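Local coordinates for protein putative alpha-N-acetylgalactosaminidase (Bacillus halodurans C-125, PDB 3CC1) that probably hydrolyses terminal alpha-linked N-acetylgalactosamine from glycoconjugates, with a TIM-barrel domain followed by a C-terminal beta-sandwich domain, at residues A24-E29 and I50-Q55; R116-Q121 and K134-I139; E300-M305 and D325-S330. All coordinates share one frame; numbering follows the deposited sequence.

Contact 1. Residues A24-E29 and I50-Q55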
ATOM      1  N   ALA A  24      24.386  10.733 -22.196  1.00 22.42           N
ATOM      2  CA  ALA A  24      24.164  10.581 -23.640  1.00 23.32           C
ATOM      3  C   ALA A  24      25.430  10.927 -24.461  1.00 23.87           C
ATOM      4  O   ALA A  24      25.420  10.852 -25.682  1.00 26.06           O
ATOM      5  CB  ALA A  24      22.955  11.466 -24.100  1.00 22.57           C
ATOM      6  N   SER A  25      26.527  11.259 -23.788  1.00 23.91           N
ATOM      7  CA  SER A  25      27.633  11.985 -24.437  1.00 23.78           C
ATOM      8  C   SER A  25      28.987  11.254 -24.473  1.00 22.80           C
ATOM      9  O   SER A  25      30.029  11.888 -24.730  1.00 22.20           O
ATOM     10  CB  SER A  25      27.834  13.338 -23.717  1.00 24.47           C
ATOM     11  OG  SER A  25      28.561  13.142 -22.511  1.00 25.97           O
ATOM     12  N   VAL A  26      29.003   9.938 -24.274  1.00 21.78           N
ATOM     13  CA  VAL A  26      30.290   9.210 -24.222  1.00 21.61           C
ATOM     14  C   VAL A  26      31.094   9.392 -25.519  1.00 22.17           C
ATOM     15  O   VAL A  26      30.545   9.474 -26.660  1.00 22.26           O
ATOM     16  CB  VAL A  26      30.118   7.677 -23.898  1.00 21.13           C
ATOM     17  CG1 VAL A  26      29.577   6.903 -25.108  1.00 20.71           C
ATOM     18  CG2 VAL A  26      31.412   7.075 -23.407  1.00 21.36           C
ATOM     19  N   THR A  27      32.408   9.457 -25.358  1.00 22.24           N
ATOM     20  CA  THR A  27      33.305   9.518 -26.514  1.00 22.08           C
ATOM     21  C   THR A  27      33.966   8.192 -26.762  1.00 23.05           C
ATOM     22  O   THR A  27      34.014   7.298 -25.905  1.00 23.03           O
ATOM     23  CB  THR A  27      34.419  10.543 -26.305  1.00 22.37           C
ATOM     24  OG1 THR A  27      35.315  10.035 -25.327  1.00 22.13           O
ATOM     25  CG2 THR A  27      33.889  11.903 -25.900  1.00 19.82           C
ATOM     26  N   GLU A  28      34.532   8.072 -27.951  1.00 23.55           N
ATOM     27  CA  GLU A  28      35.201   6.844 -28.380  1.00 23.57           C
ATOM     28  C   GLU A  28      36.402   6.491 -27.479  1.00 23.25           C
ATOM     29  O   GLU A  28      36.641   5.339 -27.156  1.00 22.46           O
ATOM     30  CB  GLU A  28      35.642   7.070 -29.820  1.00 25.24           C
ATOM     31  CG  GLU A  28      36.691   6.264 -30.385  1.00 28.08           C
ATOM     32  CD  GLU A  28      36.977   6.745 -31.827  1.00 32.92           C
ATOM     33  OE1 GLU A  28      36.009   6.926 -32.590  1.00 30.30           O
ATOM     34  OE2 GLU A  28      38.162   6.996 -32.173  1.00 37.35           O
ATOM     35  N   GLU A  29      37.146   7.506 -27.067  1.00 22.74           N
ATOM     36  CA  GLU A  29      38.267   7.316 -26.145  1.00 22.71           C
ATOM     37  C   GLU A  29      37.800   6.781 -24.792  1.00 21.78           C
ATOM     38  O   GLU A  29      38.451   5.898 -24.208  1.00 20.89           O
ATOM     39  CB  GLU A  29      39.041   8.619 -25.968  1.00 23.78           C
ATOM     40  CG  GLU A  29      40.248   8.534 -25.024  1.00 25.54           C
ATOM     41  CD  GLU A  29      39.857   8.684 -23.555  1.00 30.78           C
ATOM     42  OE1 GLU A  29      38.862   9.415 -23.260  1.00 31.87           O
ATOM     43  OE2 GLU A  29      40.570   8.102 -22.693  1.00 30.90           O
ATOM     44  N   ILE A  50      30.499  -4.088 -23.873  1.00 22.29           N
ATOM     45  CA  ILE A  50      30.828  -2.655 -23.816  1.00 21.52           C
ATOM     46  C   ILE A  50      29.696  -1.965 -24.577  1.00 21.72           C
ATOM     47  O   ILE A  50      29.536  -2.161 -25.800  1.00 21.15           O
ATOM     48  CB  ILE A  50      32.226  -2.374 -24.427  1.00 20.65           C
ATOM     49  CG1 ILE A  50      33.345  -3.030 -23.558  1.00 22.42           C
ATOM     50  CG2 ILE A  50      32.460  -0.847 -24.655  1.00 20.50           C
ATOM     51  CD1 ILE A  50      33.573  -2.345 -22.183  1.00 20.26           C
ATOM     52  N   VAL A  51      28.881  -1.205 -23.848  1.00 20.90           N
ATOM     53  CA  VAL A  51      27.591  -0.734 -24.401  1.00 21.62           C
ATOM     54  C   VAL A  51      27.485   0.770 -24.370  1.00 21.84           C
ATOM     55  O   VAL A  51      27.648   1.394 -23.317  1.00 22.28           O
ATOM     56  CB  VAL A  51      26.362  -1.341 -23.650  1.00 21.47           C
ATOM     57  CG1 VAL A  51      25.012  -0.913 -24.314  1.00 18.81           C
ATOM     58  CG2 VAL A  51      26.472  -2.887 -23.558  1.00 21.62           C
ATOM     59  N   VAL A  52      27.190   1.326 -25.548  1.00 22.08           N
ATOM     60  CA  VAL A  52      27.024   2.750 -25.722  1.00 21.84           C
ATOM     61  C   VAL A  52      25.535   3.031 -25.615  1.00 21.79           C
ATOM     62  O   VAL A  52      24.714   2.481 -26.337  1.00 21.69           O
ATOM     63  CB  VAL A  52      27.614   3.258 -27.080  1.00 21.09           C
ATOM     64  CG1 VAL A  52      27.196   4.716 -27.344  1.00 21.84           C
ATOM     65  CG2 VAL A  52      29.139   3.111 -27.129  1.00 23.64           C
ATOM     66  N   ASP A  53      25.174   3.851 -24.654  1.00 22.85           N
ATOM     67  CA  ASP A  53      23.771   4.173 -24.466  1.00 23.19           C
ATOM     68  C   ASP A  53      23.258   5.191 -25.530  1.00 22.87           C
ATOM     69  O   ASP A  53      23.954   5.554 -26.504  1.00 21.73           O
ATOM     70  CB  ASP A  53      23.481   4.584 -22.996  1.00 23.63           C
ATOM     71  CG  ASP A  53      22.107   4.060 -22.499  1.00 25.41           C
ATOM     72  OD1 ASP A  53      21.069   4.570 -22.932  1.00 26.85           O
ATOM     73  OD2 ASP A  53      22.065   3.081 -21.750  1.00 26.58           O
ATOM     74  N   ILE A  54      22.022   5.624 -25.330  1.00 22.31           N
ATOM     75  CA  ILE A  54      21.293   6.365 -26.317  1.00 22.08           C
ATOM     76  C   ILE A  54      21.950   7.710 -26.677  1.00 22.28           C
ATOM     77  O   ILE A  54      22.768   8.257 -25.929  1.00 22.09           O
ATOM     78  CB  ILE A  54      19.830   6.626 -25.892  1.00 21.94           C
ATOM     79  CG1 ILE A  54      19.751   7.448 -24.595  1.00 22.58           C
ATOM     80  CG2 ILE A  54      19.039   5.340 -25.798  1.00 20.90           C
ATOM     81  CD1 ILE A  54      18.400   8.157 -24.365  1.00 21.70           C
ATOM     82  N   GLN A  55      21.574   8.184 -27.844  1.00 23.01           N
ATOM     83  CA  GLN A  55      21.904   9.528 -28.333  1.00 23.58           C
ATOM     84  C   GLN A  55      23.352   9.624 -28.795  1.00 22.73           C
ATOM     85  O   GLN A  55      23.949  10.691 -28.826  1.00 21.98           O
ATOM     86  CB  GLN A  55      21.495  10.610 -27.306  1.00 23.53           C
ATOM     87  CG  GLN A  55      19.963  10.697 -27.211  1.00 27.59           C
ATOM     88  CD  GLN A  55      19.439  11.666 -26.161  1.00 32.75           C
ATOM     89  OE1 GLN A  55      18.624  12.522 -26.483  1.00 40.27           O
ATOM     90  NE2 GLN A  55      19.827  11.478 -24.905  1.00 32.76           N
TER
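The two backbones run closest at Ala24 and Gln55, whose CA atoms lie 5.3 Å apart. They spread to 7.4 Å between the CA atoms of Val26 and Val52. Residues 24-29 lead into helix 28-41, and residues 50-55 take in the end of strand 49-52 and the loop after it. With strand 14-17 these make a beta-alpha-beta unit of the barrel. CA of Ala24 makes a CA-H...O contact of 3.5 Å with O of Ile54. The methyl of Ala24 lies alongside the Gln55 side chain: CB of Ala24 is 3.6 Å from CB of Gln55 and a tight 3.2 Å from NE2 of Gln55. With CG beside its own backbone N (chi1 -69°), Gln55 carries its amide back to the Ala24 methyl. Further along, CG1 of Val26 meets CG1 of Val52 at 3.9 Å, and both side chains also rest on Val31 of helix 28-41. Just past the strand, OD1 of Asp53 accepts from N of Ile54 at 2.8 Å, while OD2 bonds Asn17. The direct contact has no conventional hydrogen bond: one valine pair, and an alanine against an amide nitrogen and a carbonyl oxygen. Arg86, bonded to the carbonyls of Val26 and Gln55, adds a polar bridge.

Contact 2. Residues R116-Q121 and K134-I139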
ATOM      1  N   ARG A 116      13.109   3.245 -29.995  1.00 22.01           N
ATOM      2  CA  ARG A 116      12.057   2.743 -30.843  1.00 22.85           C
ATOM      3  C   ARG A 116      11.681   3.778 -31.885  1.00 22.63           C
ATOM      4  O   ARG A 116      11.547   4.963 -31.570  1.00 23.01           O
ATOM      5  CB  ARG A 116      10.825   2.478 -29.993  1.00 23.02           C
ATOM      6  CG  ARG A 116       9.601   2.020 -30.759  1.00 23.10           C
ATOM      7  CD  ARG A 116       8.353   2.008 -29.862  1.00 23.43           C
ATOM      8  NE  ARG A 116       7.980   3.329 -29.380  1.00 22.80           N
ATOM      9  CZ  ARG A 116       7.062   4.113 -29.953  1.00 25.74           C
ATOM     10  NH1 ARG A 116       6.442   3.731 -31.044  1.00 25.21           N
ATOM     11  NH2 ARG A 116       6.786   5.294 -29.452  1.00 26.84           N
ATOM     12  N   GLY A 117      11.438   3.290 -33.100  1.00 22.17           N
ATOM     13  CA  GLY A 117      10.843   4.097 -34.174  1.00 22.57           C
ATOM     14  C   GLY A 117      11.793   4.544 -35.267  1.00 21.78           C
ATOM     15  O   GLY A 117      12.807   3.899 -35.585  1.00 23.05           O
ATOM     16  N   ILE A 118      11.443   5.680 -35.840  1.00 21.56           N
ATOM     17  CA  ILE A 118      12.142   6.233 -36.968  1.00 20.81           C
ATOM     18  C   ILE A 118      12.342   7.730 -36.682  1.00 21.52           C
ATOM     19  O   ILE A 118      11.486   8.361 -36.110  1.00 21.29           O
ATOM     20  CB  ILE A 118      11.295   6.046 -38.269  1.00 21.80           C
ATOM     21  CG1 ILE A 118      12.068   6.513 -39.502  1.00 22.21           C
ATOM     22  CG2 ILE A 118       9.929   6.771 -38.164  1.00 18.82           C
ATOM     23  CD1 ILE A 118      11.425   6.096 -40.840  1.00 20.28           C
ATOM     24  N   PRO A 119      13.487   8.297 -37.060  1.00 22.78           N
ATOM     25  CA  PRO A 119      13.702   9.648 -36.582  1.00 21.49           C
ATOM     26  C   PRO A 119      12.702  10.635 -37.143  1.00 21.83           C
ATOM     27  O   PRO A 119      12.302  10.537 -38.275  1.00 19.73           O
ATOM     28  CB  PRO A 119      15.112   9.969 -37.109  1.00 22.20           C
ATOM     29  CG  PRO A 119      15.783   8.633 -37.188  1.00 22.79           C
ATOM     30  CD  PRO A 119      14.709   7.723 -37.686  1.00 22.93           C
ATOM     31  N   ARG A 120      12.325  11.608 -36.341  1.00 22.05           N
ATOM     32  CA  ARG A 120      11.432  12.621 -36.837  1.00 22.36           C
ATOM     33  C   ARG A 120      12.072  13.352 -38.024  1.00 22.76           C
ATOM     34  O   ARG A 120      11.405  13.850 -38.909  1.00 23.48           O
ATOM     35  CB  ARG A 120      11.137  13.616 -35.708  1.00 21.76           C
ATOM     36  CG  ARG A 120      10.379  13.003 -34.544  1.00 22.26           C
ATOM     37  CD  ARG A 120       9.794  14.132 -33.710  1.00 22.77           C
ATOM     38  NE  ARG A 120       9.246  13.612 -32.480  1.00 23.98           N
ATOM     39  CZ  ARG A 120       8.627  14.367 -31.581  1.00 26.07           C
ATOM     40  NH1 ARG A 120       8.432  15.646 -31.822  1.00 28.54           N
ATOM     41  NH2 ARG A 120       8.216  13.849 -30.451  1.00 27.28           N
ATOM     42  N   GLN A 121      13.389  13.445 -37.967  1.00 22.52           N
ATOM     43  CA  GLN A 121      14.208  14.076 -38.990  1.00 22.94           C
ATOM     44  C   GLN A 121      14.079  13.351 -40.349  1.00 22.83           C
ATOM     45  O   GLN A 121      14.067  13.998 -41.403  1.00 22.43           O
ATOM     46  CB  GLN A 121      15.645  14.092 -38.523  1.00 23.10           C
ATOM     47  CG  GLN A 121      16.577  14.855 -39.448  1.00 25.09           C
ATOM     48  CD  GLN A 121      17.981  14.985 -38.825  1.00 25.28           C
ATOM     49  OE1 GLN A 121      18.133  15.520 -37.743  1.00 24.82           O
ATOM     50  NE2 GLN A 121      18.988  14.498 -39.522  1.00 23.61           N
ATOM     51  N   LYS A 134       8.944   2.688 -50.331  1.00 26.66           N
ATOM     52  CA  LYS A 134       8.240   3.692 -49.544  1.00 25.91           C
ATOM     53  C   LYS A 134       9.209   4.666 -48.910  1.00 24.87           C
ATOM     54  O   LYS A 134      10.398   4.462 -48.927  1.00 24.27           O
ATOM     55  CB  LYS A 134       7.396   2.989 -48.457  1.00 26.03           C
ATOM     56  CG  LYS A 134       6.426   1.941 -49.037  1.00 28.49           C
ATOM     57  CD  LYS A 134       5.315   2.594 -49.823  1.00 29.73           C
ATOM     58  CE  LYS A 134       4.366   1.563 -50.393  1.00 33.30           C
ATOM     59  NZ  LYS A 134       3.351   2.227 -51.244  1.00 34.19           N
ATOM     60  N   THR A 135       8.658   5.719 -48.333  1.00 24.84           N
ATOM     61  CA  THR A 135       9.422   6.713 -47.616  1.00 24.68           C
ATOM     62  C   THR A 135       9.009   6.811 -46.156  1.00 24.34           C
ATOM     63  O   THR A 135       7.992   6.270 -45.743  1.00 23.45           O
ATOM     64  CB  THR A 135       9.185   8.096 -48.180  1.00 25.33           C
ATOM     65  OG1 THR A 135       7.799   8.452 -47.986  1.00 26.41           O
ATOM     66  CG2 THR A 135       9.538   8.158 -49.657  1.00 26.85           C
ATOM     67  N   ALA A 136       9.795   7.572 -45.400  1.00 23.21           N
ATOM     68  CA  ALA A 136       9.584   7.712 -43.978  1.00 23.64           C
ATOM     69  C   ALA A 136       8.183   8.189 -43.668  1.00 23.14           C
ATOM     70  O   ALA A 136       7.552   7.714 -42.729  1.00 23.36           O
ATOM     71  CB  ALA A 136      10.632   8.664 -43.336  1.00 22.32           C
ATOM     72  N   ARG A 137       7.686   9.129 -44.447  1.00 24.03           N
ATOM     73  CA  ARG A 137       6.356   9.671 -44.189  1.00 25.23           C
ATOM     74  C   ARG A 137       5.280   8.638 -44.390  1.00 25.78           C
ATOM     75  O   ARG A 137       4.201   8.743 -43.809  1.00 27.45           O
ATOM     76  CB  ARG A 137       6.061  10.877 -45.064  1.00 25.43           C
ATOM     77  CG  ARG A 137       6.939  12.046 -44.721  1.00 28.89           C
ATOM     78  CD  ARG A 137       6.623  13.266 -45.573  1.00 32.27           C
ATOM     79  NE  ARG A 137       7.505  14.352 -45.171  1.00 35.71           N
ATOM     80  CZ  ARG A 137       7.390  15.594 -45.599  1.00 39.72           C
ATOM     81  NH1 ARG A 137       6.421  15.907 -46.448  1.00 40.86           N
ATOM     82  NH2 ARG A 137       8.226  16.525 -45.170  1.00 40.54           N
ATOM     83  N   GLU A 138       5.566   7.641 -45.209  1.00 24.90           N
ATOM     84  CA  GLU A 138       4.564   6.635 -45.545  1.00 24.92           C
ATOM     85  C   GLU A 138       4.496   5.502 -44.537  1.00 24.44           C
ATOM     86  O   GLU A 138       3.583   4.691 -44.589  1.00 24.18           O
ATOM     87  CB  GLU A 138       4.827   6.072 -46.934  1.00 24.56           C
ATOM     88  CG  GLU A 138       4.656   7.126 -47.989  1.00 25.15           C
ATOM     89  CD  GLU A 138       5.011   6.649 -49.405  1.00 27.55           C
ATOM     90  OE1 GLU A 138       6.094   6.087 -49.636  1.00 27.38           O
ATOM     91  OE2 GLU A 138       4.182   6.865 -50.299  1.00 32.40           O
ATOM     92  N   ILE A 139       5.472   5.456 -43.636  1.00 24.29           N
ATOM     93  CA  ILE A 139       5.548   4.392 -42.652  1.00 24.15           C
ATOM     94  C   ILE A 139       5.489   4.904 -41.215  1.00 24.71           C
ATOM     95  O   ILE A 139       5.274   4.110 -40.323  1.00 26.57           O
ATOM     96  CB  ILE A 139       6.774   3.442 -42.857  1.00 23.95           C
ATOM     97  CG1 ILE A 139       8.111   4.143 -42.551  1.00 24.66           C
ATOM     98  CG2 ILE A 139       6.755   2.840 -44.267  1.00 23.36           C
ATOM     99  CD1 ILE A 139       9.328   3.134 -42.194  1.00 25.17           C
TER
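Ile118 reaches across to Ala136 and Ile139 from an outer strand of a small three-stranded antiparallel sheet. This sheet (118-119, 152-155 and 140-141) is separate from the parallel barrel strands. CB of Ile118 points toward the short helix 136-139. CG2 stays close to its own main chain, between the backbone N and the carbonyl carbon. CG1 runs on the far side from the backbone N (chi1 -175°), and chi2 of 168° keeps the chain extended. This brings CD1 forward as the touching atom. CD1 of Ile118 meets CB of Ala136 at 3.7 Å and CD1 of Ile139 at 3.9 Å. The two isoleucine side chains cross at about a right angle, methyl against methyl. All three residues are buried. Tyr165 of helix 162-175 packs on both isoleucines, and Val155 and Val123 also touch Ile118. The contact thus pins a weakly bonded helical turn to the sheet that its own chain rejoins at strand 140-141. Within the turn, N of Glu138 donates to O of Thr135 at 2.8 Å. The side chain of Glu138 folds back, and OE1 of Glu138 accepts from N of Thr135 at 2.9 Å on the anti lone pair.

Contact 3. Residues E300-M305 and D325-S330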
ATOM      1  N   GLU A 300      25.026  -0.960   1.343  1.00 21.40           N
ATOM      2  CA  GLU A 300      24.040  -0.816   0.282  1.00 20.81           C
ATOM      3  C   GLU A 300      24.484  -1.382  -1.035  1.00 20.37           C
ATOM      4  O   GLU A 300      23.683  -1.937  -1.762  1.00 20.09           O
ATOM      5  CB  GLU A 300      23.646   0.669   0.121  1.00 20.99           C
ATOM      6  CG  GLU A 300      22.805   1.145   1.294  1.00 20.54           C
ATOM      7  CD  GLU A 300      22.652   2.678   1.333  1.00 21.38           C
ATOM      8  OE1 GLU A 300      23.414   3.378   0.649  1.00 21.13           O
ATOM      9  OE2 GLU A 300      21.775   3.166   2.093  1.00 23.64           O
ATOM     10  N   GLN A 301      25.754  -1.179  -1.376  1.00 21.10           N
ATOM     11  CA  GLN A 301      26.332  -1.703  -2.606  1.00 21.34           C
ATOM     12  C   GLN A 301      26.241  -3.257  -2.623  1.00 22.31           C
ATOM     13  O   GLN A 301      25.817  -3.861  -3.614  1.00 21.96           O
ATOM     14  CB  GLN A 301      27.795  -1.243  -2.758  1.00 21.83           C
ATOM     15  CG  GLN A 301      27.984   0.300  -2.961  1.00 21.84           C
ATOM     16  CD  GLN A 301      29.431   0.714  -2.980  1.00 24.00           C
ATOM     17  OE1 GLN A 301      30.264   0.048  -3.617  1.00 24.18           O
ATOM     18  NE2 GLN A 301      29.758   1.819  -2.278  1.00 21.85           N
ATOM     19  N   LEU A 302      26.612  -3.890  -1.514  1.00 22.49           N
ATOM     20  CA  LEU A 302      26.502  -5.361  -1.393  1.00 23.39           C
ATOM     21  C   LEU A 302      25.053  -5.828  -1.420  1.00 23.06           C
ATOM     22  O   LEU A 302      24.745  -6.827  -2.011  1.00 23.21           O
ATOM     23  CB  LEU A 302      27.150  -5.864  -0.112  1.00 23.50           C
ATOM     24  CG  LEU A 302      28.664  -5.691  -0.045  1.00 25.96           C
ATOM     25  CD1 LEU A 302      29.145  -5.985   1.358  1.00 26.74           C
ATOM     26  CD2 LEU A 302      29.388  -6.575  -1.020  1.00 25.91           C
ATOM     27  N   THR A 303      24.175  -5.044  -0.804  1.00 23.31           N
ATOM     28  CA  THR A 303      22.743  -5.317  -0.820  1.00 22.75           C
ATOM     29  C   THR A 303      22.190  -5.342  -2.247  1.00 22.45           C
ATOM     30  O   THR A 303      21.476  -6.277  -2.633  1.00 21.83           O
ATOM     31  CB  THR A 303      21.954  -4.348   0.117  1.00 22.61           C
ATOM     32  OG1 THR A 303      22.206  -4.736   1.486  1.00 23.12           O
ATOM     33  CG2 THR A 303      20.458  -4.375  -0.179  1.00 20.08           C
HETATM   34  N   MSE A 304      22.588  -4.359  -3.037  1.00 21.46           N
HETATM   35  CA  MSE A 304      22.211  -4.306  -4.421  1.00 21.83           C
HETATM   36  C   MSE A 304      22.772  -5.499  -5.191  1.00 20.98           C
HETATM   37  O   MSE A 304      22.055  -6.153  -5.915  1.00 20.63           O
HETATM   38  CB  MSE A 304      22.683  -2.987  -5.072  1.00 21.36           C
HETATM   39  CG  MSE A 304      22.412  -2.970  -6.584  1.00 23.52           C
HETATM   40 SE   MSE A 304      23.461  -1.579  -7.397  0.75 23.40          SE
HETATM   41  CE  MSE A 304      25.183  -2.389  -7.108  1.00 26.88           C
HETATM   42  N   MSE A 305      24.061  -5.774  -5.022  1.00 20.48           N
HETATM   43  CA  MSE A 305      24.680  -6.882  -5.723  1.00 21.39           C
HETATM   44  C   MSE A 305      23.990  -8.203  -5.380  1.00 21.33           C
HETATM   45  O   MSE A 305      23.790  -9.061  -6.247  1.00 21.63           O
HETATM   46  CB  MSE A 305      26.175  -6.983  -5.412  1.00 20.86           C
HETATM   47  CG  MSE A 305      27.025  -5.849  -5.953  1.00 23.85           C
HETATM   48 SE   MSE A 305      27.025  -5.771  -7.902  0.75 22.34          SE
HETATM   49  CE  MSE A 305      27.949  -7.433  -8.295  1.00 22.16           C
ATOM     50  N   ASP A 325      38.468   1.826  -7.277  1.00 23.00           N
ATOM     51  CA  ASP A 325      39.385   1.519  -6.170  1.00 23.64           C
ATOM     52  C   ASP A 325      39.374   0.034  -5.928  1.00 23.07           C
ATOM     53  O   ASP A 325      38.677  -0.707  -6.612  1.00 22.07           O
ATOM     54  CB  ASP A 325      39.028   2.261  -4.880  1.00 23.97           C
ATOM     55  CG  ASP A 325      37.563   2.083  -4.456  1.00 25.15           C
ATOM     56  OD1 ASP A 325      36.788   1.324  -5.096  1.00 27.65           O
ATOM     57  OD2 ASP A 325      37.198   2.708  -3.446  1.00 23.55           O
ATOM     58  N   GLU A 326      40.133  -0.404  -4.936  1.00 23.81           N
ATOM     59  CA  GLU A 326      40.259  -1.826  -4.667  1.00 24.47           C
ATOM     60  C   GLU A 326      38.899  -2.376  -4.232  1.00 23.73           C
ATOM     61  O   GLU A 326      38.463  -3.452  -4.680  1.00 23.19           O
ATOM     62  CB  GLU A 326      41.373  -2.082  -3.627  1.00 25.07           C
ATOM     63  CG  GLU A 326      41.434  -3.495  -3.102  1.00 29.22           C
ATOM     64  N   TRP A 327      38.200  -1.623  -3.394  1.00 23.43           N
ATOM     65  CA  TRP A 327      36.864  -2.049  -2.969  1.00 23.46           C
ATOM     66  C   TRP A 327      35.953  -2.315  -4.173  1.00 23.14           C
ATOM     67  O   TRP A 327      35.309  -3.360  -4.270  1.00 22.95           O
ATOM     68  CB  TRP A 327      36.197  -1.013  -2.033  1.00 23.72           C
ATOM     69  CG  TRP A 327      34.717  -1.229  -1.889  1.00 25.03           C
ATOM     70  CD1 TRP A 327      33.733  -0.621  -2.616  1.00 25.03           C
ATOM     71  CD2 TRP A 327      34.055  -2.132  -1.006  1.00 25.89           C
ATOM     72  NE1 TRP A 327      32.520  -1.084  -2.237  1.00 26.64           N
ATOM     73  CE2 TRP A 327      32.675  -2.013  -1.254  1.00 25.21           C
ATOM     74  CE3 TRP A 327      34.491  -3.037  -0.033  1.00 26.77           C
ATOM     75  CZ2 TRP A 327      31.722  -2.752  -0.563  1.00 26.30           C
ATOM     76  CZ3 TRP A 327      33.551  -3.777   0.649  1.00 26.58           C
ATOM     77  CH2 TRP A 327      32.175  -3.626   0.385  1.00 26.83           C
ATOM     78  N   THR A 328      35.880  -1.366  -5.089  1.00 23.90           N
ATOM     79  CA  THR A 328      34.918  -1.497  -6.216  1.00 23.45           C
ATOM     80  C   THR A 328      35.276  -2.681  -7.128  1.00 23.91           C
ATOM     81  O   THR A 328      34.410  -3.456  -7.545  1.00 23.67           O
ATOM     82  CB  THR A 328      34.759  -0.172  -7.000  1.00 23.90           C
ATOM     83  OG1 THR A 328      34.403   0.867  -6.084  1.00 23.07           O
ATOM     84  CG2 THR A 328      33.658  -0.278  -8.109  1.00 21.34           C
ATOM     85  N   LEU A 329      36.560  -2.861  -7.376  1.00 24.39           N
ATOM     86  CA  LEU A 329      37.029  -3.950  -8.214  1.00 24.82           C
ATOM     87  C   LEU A 329      36.710  -5.299  -7.553  1.00 24.84           C
ATOM     88  O   LEU A 329      36.371  -6.288  -8.227  1.00 24.47           O
ATOM     89  CB  LEU A 329      38.556  -3.812  -8.495  1.00 24.93           C
ATOM     90  CG  LEU A 329      39.134  -4.958  -9.339  1.00 24.10           C
ATOM     91  CD1 LEU A 329      38.407  -5.050 -10.682  1.00 21.42           C
ATOM     92  CD2 LEU A 329      40.622  -4.835  -9.549  1.00 25.73           C
ATOM     93  N   SER A 330      36.798  -5.337  -6.233  1.00 25.24           N
ATOM     94  CA  SER A 330      36.532  -6.583  -5.490  1.00 24.93           C
ATOM     95  C   SER A 330      35.051  -6.969  -5.585  1.00 24.89           C
ATOM     96  O   SER A 330      34.743  -8.141  -5.614  1.00 24.14           O
ATOM     97  CB  SER A 330      36.976  -6.464  -4.026  1.00 25.84           C
ATOM     98  OG  SER A 330      36.005  -5.728  -3.272  1.00 26.82           O
TER
HETATM   99  O   HOH W   1      31.652   1.484  -5.660  1.00 23.90           O
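Gln301 and Trp327 meet between helices 298-310 and 326-332, whose nearest CA atoms are those of Gln301 and Thr328, 9.3 Å apart. The indole of Trp327 spans this gap edge-on. Its CG lies trans to the backbone N (chi1 164°), which swings the ring toward helix 298-310. NE1 of Trp327 donates to OE1 of Gln301 at 2.9 Å, nearly straight at 165°. The oxygen lies in the ring plane, but the N-H arrives from well above the carbonyl plane. Amide and indole planes stand 82° apart. At the benzo edge, CH2 of Trp327 touches CD1 of Leu302 at 4.0 Å. A water gives OE1 of Gln301 a second donor at 2.9 Å and also donates to OG1 of Thr328. OG1 of Thr328 in turn donates a hydrogen bond to OD1 of Asp325 at 2.6 Å. The same OD1 of Asp325 accepts from N of Thr328 at 2.8 Å, an N-cap bond. Replacing Trp327 by an alanine would probably leave OE1 of Gln301 without its indole donor and open a gap beside Leu302. NE2 of Gln301 is bonded to O of Phe296, which fixes the turn of the amide. Helix 298-310 precedes barrel strand 315-317 and helix 326-332 follows it; the contact joins them. Leu331 packs on Gln301, Trp401 on Leu302, Trp293 of strand 292-293 on Thr328, and helix 247-262 on Met304.

How the contacts relate
The three contacts follow one another along the chain, and none nests in or crosses another. From the N terminus, contact 1 closes a 20-residue loop made mostly of helix 28-41, early in the barrel. Contact 2 closes a shorter loop of 12 residues, in the excursion after strand 109-115. Contact 3 closes 19 residues that include strand 315-317, which lies next to strand 14-17 in the parallel sheet. Contact 1 has its centre about 24 Å from each of the other centres. Contacts 2 and 3 lie on opposite sides of the chain's centre, with centres about 44 Å apart. Each is a separate local tie: within a beta-alpha-beta unit, between a helical turn and the small antiparallel sheet, and between two helices.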